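Local structure of putative 5-carboxymethyl-2-hydroxymuconate isomerase (Pseudomonas aeruginosa, 3E6Q) at residues Ala81-Cys86 with Glu107-Ala112; Glu103-Val108 with Val123-Arg128. The protein probably isomerises 5-carboxymethyl-2-hydroxymuconate or a related unsaturated acid, and assembles as a trimer. All blocks are in the same frame, centred on the assembly; numbering follows the deposited sequence. Where two conformers were deposited one is given.

Interaction 1: residues Ala81-Cys86 with Glu107-Ala112. With FMT (formic acid), chain P.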
ATOM      1  N   ALA A  81      13.696  -2.650 -14.536  1.00 15.81           N
ATOM      2  CA  ALA A  81      13.642  -2.553 -13.065  1.00 15.82           C
ATOM      3  C   ALA A  81      13.143  -1.167 -12.717  1.00 15.26           C
ATOM      4  O   ALA A  81      13.321  -0.209 -13.478  1.00 15.18           O
ATOM      5  CB  ALA A  81      15.011  -2.780 -12.441  1.00 15.40           C
ATOM      6  N   TYR A  82      12.473  -1.061 -11.562  1.00 14.24           N
ATOM      7  CA  TYR A  82      11.975   0.188 -11.110  1.00 14.49           C
ATOM      8  C   TYR A  82      11.983   0.240  -9.582  1.00 13.02           C
ATOM      9  O   TYR A  82      12.094  -0.791  -8.910  1.00 13.45           O
ATOM     10  CB  TYR A  82      10.594   0.568 -11.684  1.00 14.70           C
ATOM     11  CG  TYR A  82       9.459  -0.305 -11.281  1.00 14.05           C
ATOM     12  CD1 TYR A  82       8.823  -0.170 -10.045  1.00 15.62           C
ATOM     13  CD2 TYR A  82       8.981  -1.280 -12.198  1.00 15.68           C
ATOM     14  CE1 TYR A  82       7.717  -0.986  -9.698  1.00 14.94           C
ATOM     15  CE2 TYR A  82       7.898  -2.136 -11.829  1.00 14.52           C
ATOM     16  CZ  TYR A  82       7.289  -1.963 -10.584  1.00 14.26           C
ATOM     17  OH  TYR A  82       6.227  -2.759 -10.229  1.00 15.98           O
ATOM     18  N   LEU A  83      11.963   1.475  -9.080  1.00 13.99           N
ATOM     19  CA  LEU A  83      12.070   1.805  -7.654  1.00 13.74           C
ATOM     20  C   LEU A  83      11.051   2.930  -7.375  1.00 15.09           C
ATOM     21  O   LEU A  83      11.010   3.960  -8.058  1.00 14.70           O
ATOM     22  CB  LEU A  83      13.487   2.271  -7.341  1.00 14.84           C
ATOM     23  CG  LEU A  83      13.873   2.670  -5.921  1.00 15.57           C
ATOM     24  CD1 LEU A  83      13.640   1.558  -4.907  1.00 15.57           C
ATOM     25  CD2 LEU A  83      15.355   3.151  -5.898  1.00 17.22           C
ATOM     26  N   HIS A  84      10.222   2.698  -6.361  1.00 14.96           N
ATOM     27  CA  HIS A  84       9.133   3.625  -5.986  1.00 15.26           C
ATOM     28  C   HIS A  84       9.018   3.812  -4.482  1.00 15.82           C
ATOM     29  O   HIS A  84       9.193   2.852  -3.717  1.00 17.05           O
ATOM     30  CB  HIS A  84       7.811   3.119  -6.555  1.00 15.11           C
ATOM     31  CG  HIS A  84       6.643   3.985  -6.216  1.00 17.79           C
ATOM     32  ND1 HIS A  84       6.460   5.249  -6.754  1.00 15.39           N
ATOM     33  CD2 HIS A  84       5.601   3.767  -5.382  1.00 18.90           C
ATOM     34  CE1 HIS A  84       5.345   5.764  -6.260  1.00 15.61           C
ATOM     35  NE2 HIS A  84       4.816   4.900  -5.407  1.00 17.34           N
ATOM     36  N   ALA A  85       8.716   5.029  -4.063  1.00 14.71           N
ATOM     37  CA  ALA A  85       8.418   5.298  -2.677  1.00 15.45           C
ATOM     38  C   ALA A  85       7.097   6.037  -2.565  1.00 14.92           C
ATOM     39  O   ALA A  85       6.711   6.820  -3.432  1.00 13.76           O
ATOM     40  CB  ALA A  85       9.509   6.104  -2.030  1.00 16.32           C
ATOM     41  N   CYS A  86       6.411   5.777  -1.462  1.00 14.60           N
ATOM     42  CA  CYS A  86       5.173   6.480  -1.125  1.00 14.42           C
ATOM     43  C   CYS A  86       5.374   7.006   0.299  1.00 15.45           C
ATOM     44  O   CYS A  86       5.516   6.230   1.268  1.00 14.31           O
ATOM     45  CB  CYS A  86       3.974   5.529  -1.206  1.00 16.15           C
ATOM     46  SG  CYS A  86       2.439   6.442  -0.867  1.00 20.12           S
ATOM     47  N   GLU A 107      15.941  12.179  -4.701  1.00 19.52           N
ATOM     48  CA  GLU A 107      17.398  12.283  -4.791  0.60 20.25           C
ATOM     49  C   GLU A 107      18.102  11.134  -4.045  1.00 19.74           C
ATOM     50  O   GLU A 107      19.074  10.521  -4.576  1.00 18.45           O
ATOM     51  CB  GLU A 107      17.832  13.635  -4.220  0.60 22.13           C
ATOM     52  CG  GLU A 107      19.330  13.840  -4.105  0.60 26.30           C
ATOM     53  CD  GLU A 107      20.036  14.061  -5.419  0.60 31.83           C
ATOM     54  OE1 GLU A 107      21.287  14.149  -5.369  0.60 37.00           O
ATOM     55  OE2 GLU A 107      19.384  14.146  -6.490  0.60 32.94           O
ATOM     56  N   VAL A 108      17.621  10.821  -2.840  1.00 18.65           N
ATOM     57  CA  VAL A 108      18.175   9.707  -2.086  1.00 19.71           C
ATOM     58  C   VAL A 108      18.017   8.370  -2.858  1.00 19.65           C
ATOM     59  O   VAL A 108      18.981   7.580  -2.985  1.00 17.88           O
ATOM     60  CB  VAL A 108      17.501   9.601  -0.685  1.00 20.05           C
ATOM     61  CG1 VAL A 108      17.921   8.327   0.012  1.00 21.31           C
ATOM     62  CG2 VAL A 108      17.854  10.850   0.202  1.00 21.01           C
ATOM     63  N   LEU A 109      16.784   8.085  -3.279  1.00 19.40           N
ATOM     64  CA  LEU A 109      16.475   6.848  -3.992  0.60 19.95           C
ATOM     65  C   LEU A 109      17.308   6.733  -5.269  1.00 19.70           C
ATOM     66  O   LEU A 109      17.935   5.707  -5.530  1.00 20.76           O
ATOM     67  CB  LEU A 109      14.996   6.795  -4.365  0.60 20.58           C
ATOM     68  CG  LEU A 109      13.945   6.652  -3.277  0.60 20.99           C
ATOM     69  CD1 LEU A 109      12.596   6.495  -4.019  0.60 23.15           C
ATOM     70  CD2 LEU A 109      14.211   5.455  -2.373  0.60 23.08           C
ATOM     71  N   ALA A 110      17.337   7.796  -6.071  1.00 18.46           N
ATOM     72  CA  ALA A 110      18.053   7.752  -7.362  1.00 19.85           C
ATOM     73  C   ALA A 110      19.558   7.492  -7.123  1.00 20.79           C
ATOM     74  O   ALA A 110      20.201   6.703  -7.865  1.00 21.03           O
ATOM     75  CB  ALA A 110      17.838   9.052  -8.160  1.00 19.02           C
ATOM     76  N   GLY A 111      20.085   8.116  -6.063  1.00 19.80           N
ATOM     77  CA  GLY A 111      21.484   7.940  -5.653  1.00 20.22           C
ATOM     78  C   GLY A 111      21.855   6.504  -5.286  1.00 20.80           C
ATOM     79  O   GLY A 111      23.024   6.095  -5.447  1.00 22.82           O
ATOM     80  N   ALA A 112      20.878   5.742  -4.832  1.00 19.55           N
ATOM     81  CA  ALA A 112      21.071   4.385  -4.344  1.00 19.81           C
ATOM     82  C   ALA A 112      21.061   3.330  -5.445  1.00 20.49           C
ATOM     83  O   ALA A 112      21.454   2.187  -5.195  1.00 21.15           O
ATOM     84  CB  ALA A 112      19.993   4.026  -3.265  1.00 21.02           C
TER
HETATM   85  C   FMT P 335       1.830   4.444  -4.823  1.00 36.41           C
HETATM   86  O1  FMT P 335       2.434   5.285  -4.202  1.00 30.74           O
HETATM   87  O2  FMT P 335       2.118   3.240  -4.642  1.00 41.84           O
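L109 of the helix reaches down between L83 and A85 of the strand and, in the conformer given, carries the apolar contact from the helix side. At its far end, CD1 of L109 lies 3.7 Å from CB of A85. At its base, CD2 of L83 meets the helix beside CB of L109, 4.0 Å away, and comes to 3.7 Å from the L109 carbonyl O, so this methyl touches both the side chain and the backbone of the helix. The two leucine side chains cross obliquely. L109 sets its CG anti to its own carbonyl carbon (chi1 -68°), which carries CD1 past L83 and on to A85; L83 keeps its CG anti to the backbone N and stretches out to the helix. The burial is modest, 168 Å² in all, but L83, A85 and L109 are all buried.

The other side of the strand is polar. H84 points away from the helix, and its NE2 donates a hydrogen bond of 2.7 Å to O1 of a formate, nearly straight at 170°, with O1 in the ring plane at the edge. CB of C86 stands 3.4 Å from the same O1. The formate probably comes from the crystallisation liquor, though a sodium ion also lies about 4 Å from the H84 side chain. ND1 of the same ring is hydrogen-bonded to OG of S124, and the ring of H24 of the second subunit meets the H84 ring with planes about 35° apart.

Strand 82-90 runs between strands 24-30 and 121-130 of the sheet, and helix 95-112 packs nearly antiparallel to it, 9.5 Å between the local axes, with helix 39-52 alongside at V108 and A112.

Interaction 2: residues Glu103-Val108 with Val123-Arg128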
ATOM      1  N   GLU A 103      10.923  15.565  -3.602  1.00 18.72           N
ATOM      2  CA  GLU A 103      12.196  15.796  -4.294  0.50 19.89           C
ATOM      3  C   GLU A 103      13.377  15.288  -3.470  1.00 19.97           C
ATOM      4  O   GLU A 103      14.311  14.669  -4.007  1.00 19.61           O
ATOM      5  CB  GLU A 103      12.386  17.288  -4.638  0.50 20.33           C
ATOM      6  CG  GLU A 103      11.458  17.781  -5.763  0.50 22.04           C
ATOM      7  CD  GLU A 103      11.348  19.332  -5.889  0.50 27.09           C
ATOM      8  OE1 GLU A 103      10.427  19.812  -6.594  0.50 27.41           O
ATOM      9  OE2 GLU A 103      12.143  20.076  -5.257  0.50 31.38           O
ATOM     10  N   SER A 104      13.376  15.593  -2.177  1.00 20.46           N
ATOM     11  CA  SER A 104      14.437  15.140  -1.292  0.60 20.25           C
ATOM     12  C   SER A 104      14.582  13.603  -1.289  1.00 20.39           C
ATOM     13  O   SER A 104      15.695  13.042  -1.366  1.00 20.20           O
ATOM     14  CB  SER A 104      14.168  15.629   0.109  0.60 20.77           C
ATOM     15  OG  SER A 104      15.182  15.183   0.986  0.60 20.73           O
ATOM     16  N   LEU A 105      13.460  12.909  -1.193  1.00 19.16           N
ATOM     17  CA  LEU A 105      13.489  11.471  -1.215  1.00 18.65           C
ATOM     18  C   LEU A 105      13.905  10.905  -2.560  1.00 18.52           C
ATOM     19  O   LEU A 105      14.610   9.907  -2.649  1.00 18.90           O
ATOM     20  CB  LEU A 105      12.116  10.906  -0.857  1.00 18.91           C
ATOM     21  CG  LEU A 105      11.715  11.022   0.594  1.00 20.82           C
ATOM     22  CD1 LEU A 105      10.224  10.576   0.726  1.00 24.47           C
ATOM     23  CD2 LEU A 105      12.635  10.156   1.469  1.00 20.04           C
ATOM     24  N   CYS A 106      13.446  11.542  -3.623  1.00 17.28           N
ATOM     25  CA  CYS A 106      13.772  11.095  -4.976  1.00 18.42           C
ATOM     26  C   CYS A 106      15.276  11.140  -5.229  1.00 18.58           C
ATOM     27  O   CYS A 106      15.842  10.212  -5.801  1.00 18.47           O
ATOM     28  CB  CYS A 106      12.997  11.899  -5.982  1.00 19.75           C
ATOM     29  SG  CYS A 106      13.047  11.045  -7.626  1.00 24.35           S
ATOM     30  N   GLU A 107      15.941  12.179  -4.701  1.00 19.52           N
ATOM     31  CA  GLU A 107      17.398  12.283  -4.791  0.60 20.25           C
ATOM     32  C   GLU A 107      18.102  11.134  -4.045  1.00 19.74           C
ATOM     33  O   GLU A 107      19.074  10.521  -4.576  1.00 18.45           O
ATOM     34  CB  GLU A 107      17.832  13.635  -4.220  0.60 22.13           C
ATOM     35  CG  GLU A 107      19.330  13.840  -4.105  0.60 26.30           C
ATOM     36  CD  GLU A 107      20.036  14.061  -5.419  0.60 31.83           C
ATOM     37  OE1 GLU A 107      21.287  14.149  -5.369  0.60 37.00           O
ATOM     38  OE2 GLU A 107      19.384  14.146  -6.490  0.60 32.94           O
ATOM     39  N   VAL A 108      17.621  10.821  -2.840  1.00 18.65           N
ATOM     40  CA  VAL A 108      18.175   9.707  -2.086  1.00 19.71           C
ATOM     41  C   VAL A 108      18.017   8.370  -2.858  1.00 19.65           C
ATOM     42  O   VAL A 108      18.981   7.580  -2.985  1.00 17.88           O
ATOM     43  CB  VAL A 108      17.501   9.601  -0.685  1.00 20.05           C
ATOM     44  CG1 VAL A 108      17.921   8.327   0.012  1.00 21.31           C
ATOM     45  CG2 VAL A 108      17.854  10.850   0.202  1.00 21.01           C
ATOM     46  N   VAL A 123      12.721   5.818 -11.235  1.00 15.48           N
ATOM     47  CA  VAL A 123      12.597   6.098  -9.789  1.00 14.89           C
ATOM     48  C   VAL A 123      11.458   7.064  -9.626  1.00 15.14           C
ATOM     49  O   VAL A 123      11.377   8.089 -10.355  1.00 15.62           O
ATOM     50  CB  VAL A 123      13.913   6.660  -9.182  1.00 16.21           C
ATOM     51  CG1 VAL A 123      13.750   6.975  -7.662  1.00 18.08           C
ATOM     52  CG2 VAL A 123      15.087   5.693  -9.478  1.00 14.11           C
ATOM     53  N   SER A 124      10.539   6.790  -8.701  1.00 14.48           N
ATOM     54  CA  SER A 124       9.442   7.747  -8.440  1.00 14.47           C
ATOM     55  C   SER A 124       9.147   7.839  -6.956  1.00 13.53           C
ATOM     56  O   SER A 124       9.377   6.895  -6.197  1.00 14.41           O
ATOM     57  CB  SER A 124       8.134   7.389  -9.173  1.00 16.72           C
ATOM     58  OG  SER A 124       7.783   6.019  -8.987  1.00 15.87           O
ATOM     59  N   VAL A 125       8.575   8.965  -6.566  1.00 13.86           N
ATOM     60  CA  VAL A 125       8.135   9.199  -5.195  1.00 14.15           C
ATOM     61  C   VAL A 125       6.783   9.924  -5.224  1.00 14.27           C
ATOM     62  O   VAL A 125       6.692  10.996  -5.854  1.00 14.88           O
ATOM     63  CB  VAL A 125       9.155  10.042  -4.379  1.00 15.31           C
ATOM     64  CG1 VAL A 125       8.695  10.258  -2.945  1.00 13.91           C
ATOM     65  CG2 VAL A 125      10.549   9.428  -4.384  1.00 13.84           C
ATOM     66  N   GLU A 126       5.783   9.350  -4.546  1.00 13.48           N
ATOM     67  CA  GLU A 126       4.489   9.977  -4.332  1.00 14.46           C
ATOM     68  C   GLU A 126       4.559  10.530  -2.925  1.00 15.23           C
ATOM     69  O   GLU A 126       5.077   9.854  -2.030  1.00 14.51           O
ATOM     70  CB  GLU A 126       3.350   8.976  -4.410  1.00 17.04           C
ATOM     71  CG  GLU A 126       2.087   9.550  -3.942  1.00 20.31           C
ATOM     72  CD  GLU A 126       0.844   8.671  -4.100  1.00 17.66           C
ATOM     73  OE1 GLU A 126       0.928   7.432  -4.319  1.00 19.65           O
ATOM     74  OE2 GLU A 126      -0.203   9.300  -3.932  1.00 20.27           O
ATOM     75  N   VAL A 127       4.030  11.729  -2.718  1.00 15.32           N
ATOM     76  CA  VAL A 127       3.750  12.228  -1.371  1.00 15.44           C
ATOM     77  C   VAL A 127       2.204  12.323  -1.221  1.00 14.62           C
ATOM     78  O   VAL A 127       1.540  12.986  -2.026  1.00 14.76           O
ATOM     79  CB  VAL A 127       4.379  13.602  -1.157  1.00 15.59           C
ATOM     80  CG1 VAL A 127       4.070  14.092   0.286  1.00 17.54           C
ATOM     81  CG2 VAL A 127       5.890  13.573  -1.427  1.00 16.63           C
ATOM     82  N   ARG A 128       1.648  11.547  -0.322  1.00 13.99           N
ATOM     83  CA  ARG A 128       0.212  11.516  -0.083  1.00 14.74           C
ATOM     84  C   ARG A 128      -0.153  11.964   1.338  1.00 15.70           C
ATOM     85  O   ARG A 128       0.702  12.029   2.220  1.00 16.04           O
ATOM     86  CB  ARG A 128      -0.374  10.147  -0.351  1.00 15.81           C
ATOM     87  CG  ARG A 128       0.154   9.022   0.556  1.00 14.11           C
ATOM     88  CD  ARG A 128      -0.559   7.713   0.319  1.00 16.49           C
ATOM     89  NE  ARG A 128      -1.971   7.795   0.706  1.00 15.01           N
ATOM     90  CZ  ARG A 128      -2.439   7.524   1.936  1.00 17.40           C
ATOM     91  NH1 ARG A 128      -1.633   7.129   2.888  1.00 16.05           N
ATOM     92  NH2 ARG A 128      -3.737   7.636   2.192  1.00 19.08           N
TER
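V125 presses both of its methyls against L105 and C106 of the helix, and this is the tight part of the contact. CG2 of V125 sits 3.7 Å from the backbone N of C106 and 3.8 Å from its CB, resting on the helix backbone itself. CG1 instead turns to L105, meeting its CD1 at 4.0 Å; these two side chains cross at about a right angle. With CG1 of V125 anti to the backbone N (chi1 -179°) and CG2 anti to the carbonyl carbon, CG1 faces L105 and CG2 mainly C106, though both methyls also lie near CB of L105. The backbones are close here, with CA of C106 and CA of V125 only 6.0 Å apart.

Two residues earlier on the strand, V123 makes a looser touch: its CG1 lies 4.1 Å from SG of C106, whose thiol is swung anti to the backbone N (chi1 -165°). V125 also meets L109, further along the helix.

This is a helix laid against one face of a mixed beta sheet, its axis nearly antiparallel to strand 121-130 at 154° and 7.9 Å from it. L105 extends the same apolar seam to L87 on the adjacent strand 82-90.

The helix flank turned from the sheet is the exposed side, where E103 and E107 point away from the strand. There, in the conformers given, E103 OE1 bonds to Q99 NE2, and E107 OE2 forms a salt bridge with R138 of the second subunit. On the opposite face of the strand, S124 and E126 are buried yet paired: S124 OG bonds to NE2 of H24 of the second subunit, and E126 OE2 forms a salt bridge to R128 of that subunit.

In the fold
Interactions 1 and 2 have centres 7 Å apart and share helix 95-112, whose residues E107 and V108 belong to both. Along the chain, strand 82-90 comes first, the helix follows, and strand 121-130 closes the unit; the two strands are parallel neighbours in one sheet, so this is a beta-alpha-beta crossover with the helix covering both. The contacts meet directly where CB of L109 lies 3.5 Å from CG1 of V123. Both contacts also touch the second subunit, and at the sheet's edge strand 121-130, an outer strand within its own chain, pairs antiparallel with a strand of that subunit, carrying the sheet on across the trimer interface.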